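Local coordinates for protein Cow rumen GH26 endo-mannanase (Metagenome, PDB 6UEH) that hydrolyses internal beta-1,4-mannosidic linkages in mannans, probably including galactomannan, as a family 26 endo-mannanase that carries a CBM6-like accessory domain, at residues P402-L414 / S431-W445. Sequence-based numbering, arbitrary orientation.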
loop_
_atom_site.group_PDB
_atom_site.type_symbol
_atom_site.label_atom_id
_atom_site.label_comp_id
_atom_site.label_asym_id
_atom_site.label_seq_id
_atom_site.Cartn_x
_atom_site.Cartn_y
_atom_site.Cartn_z
ATOM N N PRO A 402 12.815 10.023 11.282
ATOM C CA PRO A 402 12.202 9.739 9.983
ATOM C C PRO A 402 12.679 8.430 9.364
ATOM O O PRO A 402 13.864 8.098 9.415
ATOM C CB PRO A 402 12.631 10.935 9.127
ATOM C CG PRO A 402 12.833 12.032 10.108
ATOM C CD PRO A 402 13.416 11.368 11.320
ATOM N N ASN A 403 11.734 7.688 8.800
ATOM C CA ASN A 403 12.030 6.495 8.028
ATOM C C ASN A 403 11.884 6.826 6.546
ATOM O O ASN A 403 10.771 6.931 6.037
ATOM C CB ASN A 403 11.099 5.344 8.427
ATOM C CG ASN A 403 11.494 4.020 7.793
ATOM O OD1 ASN A 403 12.162 3.987 6.761
ATOM N ND2 ASN A 403 11.082 2.920 8.415
ATOM N N LEU A 404 13.010 6.986 5.859
ATOM C CA LEU A 404 13.001 7.423 4.466
ATOM C C LEU A 404 12.909 6.267 3.466
ATOM O O LEU A 404 13.009 6.480 2.257
ATOM C CB LEU A 404 14.248 8.263 4.180
ATOM C CG LEU A 404 14.374 9.542 5.012
ATOM C CD1 LEU A 404 15.629 10.311 4.629
ATOM C CD2 LEU A 404 13.139 10.416 4.845
ATOM N N ASP A 405 12.713 5.054 3.979
ATOM C CA ASP A 405 12.619 3.846 3.157
ATOM C C ASP A 405 11.472 3.936 2.153
ATOM O O ASP A 405 10.364 4.341 2.498
ATOM C CB ASP A 405 12.438 2.614 4.054
ATOM C CG ASP A 405 12.793 1.310 3.358
ATOM O OD1 ASP A 405 12.513 1.161 2.150
ATOM O OD2 ASP A 405 13.352 0.420 4.037
ATOM N N ALA A 406 11.742 3.552 0.909
ATOM C CA ALA A 406 10.722 3.598 -0.136
ATOM C C ALA A 406 9.741 2.431 -0.023
ATOM O O ALA A 406 8.687 2.439 -0.660
ATOM C CB ALA A 406 11.375 3.608 -1.510
ATOM N N GLU A 407 10.099 1.441 0.794
ATOM C CA GLU A 407 9.314 0.215 0.969
ATOM C C GLU A 407 8.928 -0.395 -0.378
ATOM O O GLU A 407 7.796 -0.828 -0.581
ATOM C CB GLU A 407 8.062 0.482 1.813
ATOM C CG GLU A 407 8.342 0.956 3.242
ATOM C CD GLU A 407 8.848 -0.152 4.164
ATOM O OE1 GLU A 407 9.070 -1.290 3.694
ATOM O OE2 GLU A 407 9.023 0.120 5.371
ATOM N N THR A 408 9.893 -0.412 -1.290
ATOM C CA THR A 408 9.701 -0.924 -2.644
ATOM C C THR A 408 9.143 -2.357 -2.705
ATOM O O THR A 408 8.255 -2.622 -3.519
ATOM C CB THR A 408 11.028 -0.845 -3.434
ATOM O OG1 THR A 408 11.531 0.495 -3.364
ATOM C CG2 THR A 408 10.824 -1.234 -4.891
ATOM N N PRO A 409 9.644 -3.284 -1.855
ATOM C CA PRO A 409 9.031 -4.622 -1.866
ATOM C C PRO A 409 7.526 -4.623 -1.582
ATOM O O PRO A 409 6.802 -5.426 -2.173
ATOM C CB PRO A 409 9.784 -5.357 -0.752
ATOM C CG PRO A 409 11.107 -4.699 -0.710
ATOM C CD PRO A 409 10.840 -3.250 -0.989
ATOM N N ILE A 410 7.065 -3.747 -0.692
ATOM C CA ILE A 410 5.637 -3.649 -0.399
ATOM C C ILE A 410 4.875 -3.181 -1.635
ATOM O O ILE A 410 3.808 -3.709 -1.957
ATOM C CB ILE A 410 5.352 -2.685 0.773
ATOM C CG1 ILE A 410 5.979 -3.216 2.064
ATOM C CG2 ILE A 410 3.850 -2.484 0.954
ATOM C CD1 ILE A 410 5.696 -2.353 3.283
ATOM N N PHE A 411 5.434 -2.198 -2.332
ATOM C CA PHE A 411 4.799 -1.681 -3.536
ATOM C C PHE A 411 4.591 -2.786 -4.571
ATOM O O PHE A 411 3.495 -2.947 -5.105
ATOM C CB PHE A 411 5.621 -0.545 -4.146
ATOM C CG PHE A 411 5.068 -0.037 -5.445
ATOM C CD1 PHE A 411 3.995 0.843 -5.459
ATOM C CD2 PHE A 411 5.608 -0.448 -6.654
ATOM C CE1 PHE A 411 3.476 1.303 -6.654
ATOM C CE2 PHE A 411 5.094 0.011 -7.853
ATOM C CZ PHE A 411 4.028 0.888 -7.853
ATOM N N TYR A 412 5.635 -3.559 -4.843
ATOM C CA TYR A 412 5.546 -4.563 -5.898
ATOM C C TYR A 412 4.789 -5.815 -5.459
ATOM O O TYR A 412 4.245 -6.536 -6.297
ATOM C CB TYR A 412 6.944 -4.913 -6.410
ATOM C CG TYR A 412 7.468 -3.837 -7.329
ATOM C CD1 TYR A 412 6.996 -3.726 -8.629
ATOM C CD2 TYR A 412 8.399 -2.906 -6.889
ATOM C CE1 TYR A 412 7.447 -2.733 -9.474
ATOM C CE2 TYR A 412 8.860 -1.908 -7.729
ATOM C CZ TYR A 412 8.379 -1.828 -9.022
ATOM O OH TYR A 412 8.828 -0.840 -9.867
ATOM N N THR A 413 4.734 -6.063 -4.156
ATOM C CA THR A 413 3.885 -7.132 -3.635
ATOM C C THR A 413 2.417 -6.791 -3.895
ATOM O O THR A 413 1.649 -7.623 -4.387
ATOM C CB THR A 413 4.110 -7.359 -2.127
ATOM O OG1 THR A 413 5.444 -7.830 -1.910
ATOM C CG2 THR A 413 3.124 -8.384 -1.579
ATOM N N LEU A 414 2.041 -5.557 -3.573
ATOM C CA LEU A 414 0.688 -5.073 -3.825
ATOM C C LEU A 414 0.388 -5.022 -5.321
ATOM O O LEU A 414 -0.727 -5.316 -5.744
ATOM C CB LEU A 414 0.488 -3.690 -3.197
ATOM C CG LEU A 414 0.513 -3.644 -1.669
ATOM C CD1 LEU A 414 0.411 -2.215 -1.160
ATOM C CD2 LEU A 414 -0.608 -4.493 -1.100
ATOM N N SER A 431 6.275 8.958 8.137
ATOM C CA SER A 431 7.324 9.505 7.289
ATOM C C SER A 431 6.983 9.382 5.806
ATOM O O SER A 431 6.531 8.336 5.348
ATOM C CB SER A 431 8.662 8.806 7.561
ATOM O OG SER A 431 9.163 9.128 8.846
ATOM N N ILE A 432 7.192 10.464 5.064
ATOM C CA ILE A 432 7.212 10.387 3.607
ATOM C C ILE A 432 8.554 9.799 3.199
ATOM O O ILE A 432 9.591 10.246 3.687
ATOM C CB ILE A 432 7.033 11.765 2.948
ATOM C CG1 ILE A 432 5.766 12.453 3.460
ATOM C CG2 ILE A 432 7.011 11.639 1.429
ATOM C CD1 ILE A 432 5.714 13.926 3.129
ATOM N N PRO A 433 8.546 8.789 2.313
ATOM C CA PRO A 433 9.815 8.213 1.853
ATOM C C PRO A 433 10.737 9.263 1.231
ATOM O O PRO A 433 10.256 10.287 0.740
ATOM C CB PRO A 433 9.378 7.183 0.808
ATOM C CG PRO A 433 7.985 6.816 1.202
ATOM C CD PRO A 433 7.380 8.074 1.764
ATOM N N GLY A 434 12.042 9.011 1.274
ATOM C CA GLY A 434 13.009 9.888 0.642
ATOM C C GLY A 434 12.784 9.900 -0.855
ATOM O O GLY A 434 12.588 8.850 -1.468
ATOM N N VAL A 435 12.805 11.089 -1.447
ATOM C CA VAL A 435 12.478 11.231 -2.858
ATOM C C VAL A 435 13.513 10.518 -3.733
ATOM O O VAL A 435 13.175 9.987 -4.790
ATOM C CB VAL A 435 12.355 12.722 -3.262
ATOM C CG1 VAL A 435 13.706 13.433 -3.203
ATOM C CG2 VAL A 435 11.732 12.851 -4.643
ATOM N N ASP A 436 14.761 10.481 -3.278
ATOM C CA ASP A 436 15.814 9.794 -4.016
ATOM C C ASP A 436 15.588 8.287 -3.997
ATOM O O ASP A 436 15.821 7.608 -4.993
ATOM C CB ASP A 436 17.190 10.134 -3.440
ATOM C CG ASP A 436 17.559 11.592 -3.639
ATOM O OD1 ASP A 436 17.185 12.164 -4.685
ATOM O OD2 ASP A 436 18.223 12.166 -2.749
ATOM N N ASN A 437 15.125 7.768 -2.864
ATOM C CA ASN A 437 14.824 6.346 -2.757
ATOM C C ASN A 437 13.671 5.951 -3.675
ATOM O O ASN A 437 13.690 4.880 -4.280
ATOM C CB ASN A 437 14.500 5.970 -1.312
ATOM C CG ASN A 437 15.717 6.027 -0.407
ATOM O OD1 ASN A 437 16.848 5.849 -0.859
ATOM N ND2 ASN A 437 15.490 6.272 0.879
ATOM N N LEU A 438 12.670 6.822 -3.775
ATOM C CA LEU A 438 11.518 6.580 -4.640
ATOM C C LEU A 438 11.929 6.492 -6.105
ATOM O O LEU A 438 11.467 5.620 -6.843
ATOM C CB LEU A 438 10.469 7.684 -4.463
ATOM C CG LEU A 438 9.750 7.773 -3.115
ATOM C CD1 LEU A 438 8.823 8.976 -3.087
ATOM C CD2 LEU A 438 8.975 6.494 -2.835
ATOM N N ILE A 439 12.799 7.405 -6.520
ATOM C CA ILE A 439 13.214 7.495 -7.913
ATOM C C ILE A 439 14.159 6.358 -8.301
ATOM O O ILE A 439 13.948 5.678 -9.305
ATOM C CB ILE A 439 13.893 8.850 -8.198
ATOM C CG1 ILE A 439 12.895 9.993 -7.969
ATOM C CG2 ILE A 439 14.438 8.884 -9.620
ATOM C CD1 ILE A 439 13.510 11.373 -8.018
ATOM N N ILE A 440 15.196 6.156 -7.499
ATOM C CA ILE A 440 16.191 5.128 -7.778
ATOM C C ILE A 440 15.578 3.727 -7.780
ATOM O O ILE A 440 15.892 2.907 -8.638
ATOM C CB ILE A 440 17.345 5.183 -6.754
ATOM C CG1 ILE A 440 18.108 6.503 -6.892
ATOM C CG2 ILE A 440 18.291 4.002 -6.939
ATOM C CD1 ILE A 440 19.109 6.754 -5.786
ATOM N N GLU A 441 14.687 3.462 -6.832
ATOM C CA GLU A 441 14.150 2.114 -6.673
ATOM C C GLU A 441 12.859 1.898 -7.458
ATOM O O GLU A 441 12.304 0.799 -7.456
ATOM C CB GLU A 441 13.927 1.811 -5.190
ATOM C CG GLU A 441 15.202 1.894 -4.366
ATOM C CD GLU A 441 15.002 1.478 -2.921
ATOM O OE1 GLU A 441 14.013 0.774 -2.630
ATOM O OE2 GLU A 441 15.839 1.858 -2.076
ATOM N N HIS A 442 12.401 2.949 -8.134
ATOM C CA HIS A 442 11.172 2.903 -8.926
ATOM C C HIS A 442 9.973 2.465 -8.089
ATOM O O HIS A 442 9.122 1.708 -8.555
ATOM C CB HIS A 442 11.340 1.972 -10.131
ATOM C CG HIS A 442 12.322 2.470 -11.143
ATOM N ND1 HIS A 442 11.960 2.808 -12.429
ATOM C CD2 HIS A 442 13.654 2.696 -11.058
ATOM C CE1 HIS A 442 13.025 3.216 -13.093
ATOM N NE2 HIS A 442 14.068 3.156 -12.283
ATOM N N ALA A 443 9.923 2.939 -6.849
ATOM C CA ALA A 443 8.767 2.721 -5.993
ATOM C C ALA A 443 7.673 3.697 -6.410
ATOM O O ALA A 443 7.590 4.810 -5.894
ATOM C CB ALA A 443 9.135 2.905 -4.528
ATOM N N ALA A 444 6.840 3.265 -7.353
ATOM C CA ALA A 444 5.953 4.171 -8.078
ATOM C C ALA A 444 4.630 4.458 -7.372
ATOM O O ALA A 444 3.594 4.564 -8.034
ATOM C CB ALA A 444 5.680 3.613 -9.473
ATOM N N TRP A 445 4.665 4.591 -6.046
ATOM C CA TRP A 445 3.490 5.011 -5.281
ATOM C C TRP A 445 2.839 6.220 -5.943
ATOM O O TRP A 445 3.519 7.206 -6.231
ATOM C CB TRP A 445 3.859 5.366 -3.837
ATOM C CG TRP A 445 4.576 4.296 -3.064
ATOM C CD1 TRP A 445 5.916 4.226 -2.814
ATOM C CD2 TRP A 445 3.987 3.161 -2.415
ATOM N NE1 TRP A 445 6.199 3.113 -2.057
ATOM C CE2 TRP A 445 5.032 2.442 -1.798
ATOM C CE3 TRP A 445 2.679 2.679 -2.299
ATOM C CZ2 TRP A 445 4.810 1.268 -1.080
ATOM C CZ3 TRP A 445 2.459 1.516 -1.583
ATOM C CH2 TRP A 445 3.520 0.822 -0.984
HETATM O O HOH W 1 12.819 -0.098 -0.397
HETATM O O HOH W 2 14.467 2.874 0.239
#
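Trp-445 reaches across to Ala-406, Ile-410 and Phe-411 in the TIM barrel of this family 26 glycoside hydrolase. The contact joins the loop and helix after strand 382-387 to the loop and short helix after strand 423-429. From Trp-445 CB, with CG anti to the carbonyl carbon (chi1 -55°), the indole runs out to Ala-406 O and Phe-411. Trp-445 CD1 lies 3.9 Å from Ala-406 O. Trp-445 NE1 donates to Ala-406 O at 2.9 Å, almost in line with the C=O bond. Phe-411 CB sits over one face of the indole, nearest CZ2 and CE2, in a CH-pi contact with the six-membered ring. The Phe-411 ring turns its edge to that ring system, planes at 69°, and its CD1 lies 3.8 Å from Trp-445 CD2 and close to CE3. Trp-445 CZ3 faces Leu-414 CD1, and Trp-445 CH2 meets Ile-410 CG2 at 3.8 Å. A leucine in place of Trp-445 would probably leave Ala-406 O without its donor and open a gap beside Phe-411. Polar bonds add to the contact. Leu-404 O accepts from Gly-434 N and Asn-437 ND2, which arrive from opposite faces of its carbonyl plane. Arg-106, on strand 97-107 of the CBM6-like domain, hydrogen-bonds Asn-437 OD1 and forms a salt bridge with Glu-441 OE2, a link between the two domains. Thr-408 OG1 donates to Glu-441 OE1 at 2.6 Å, on the anti side of the carboxylate.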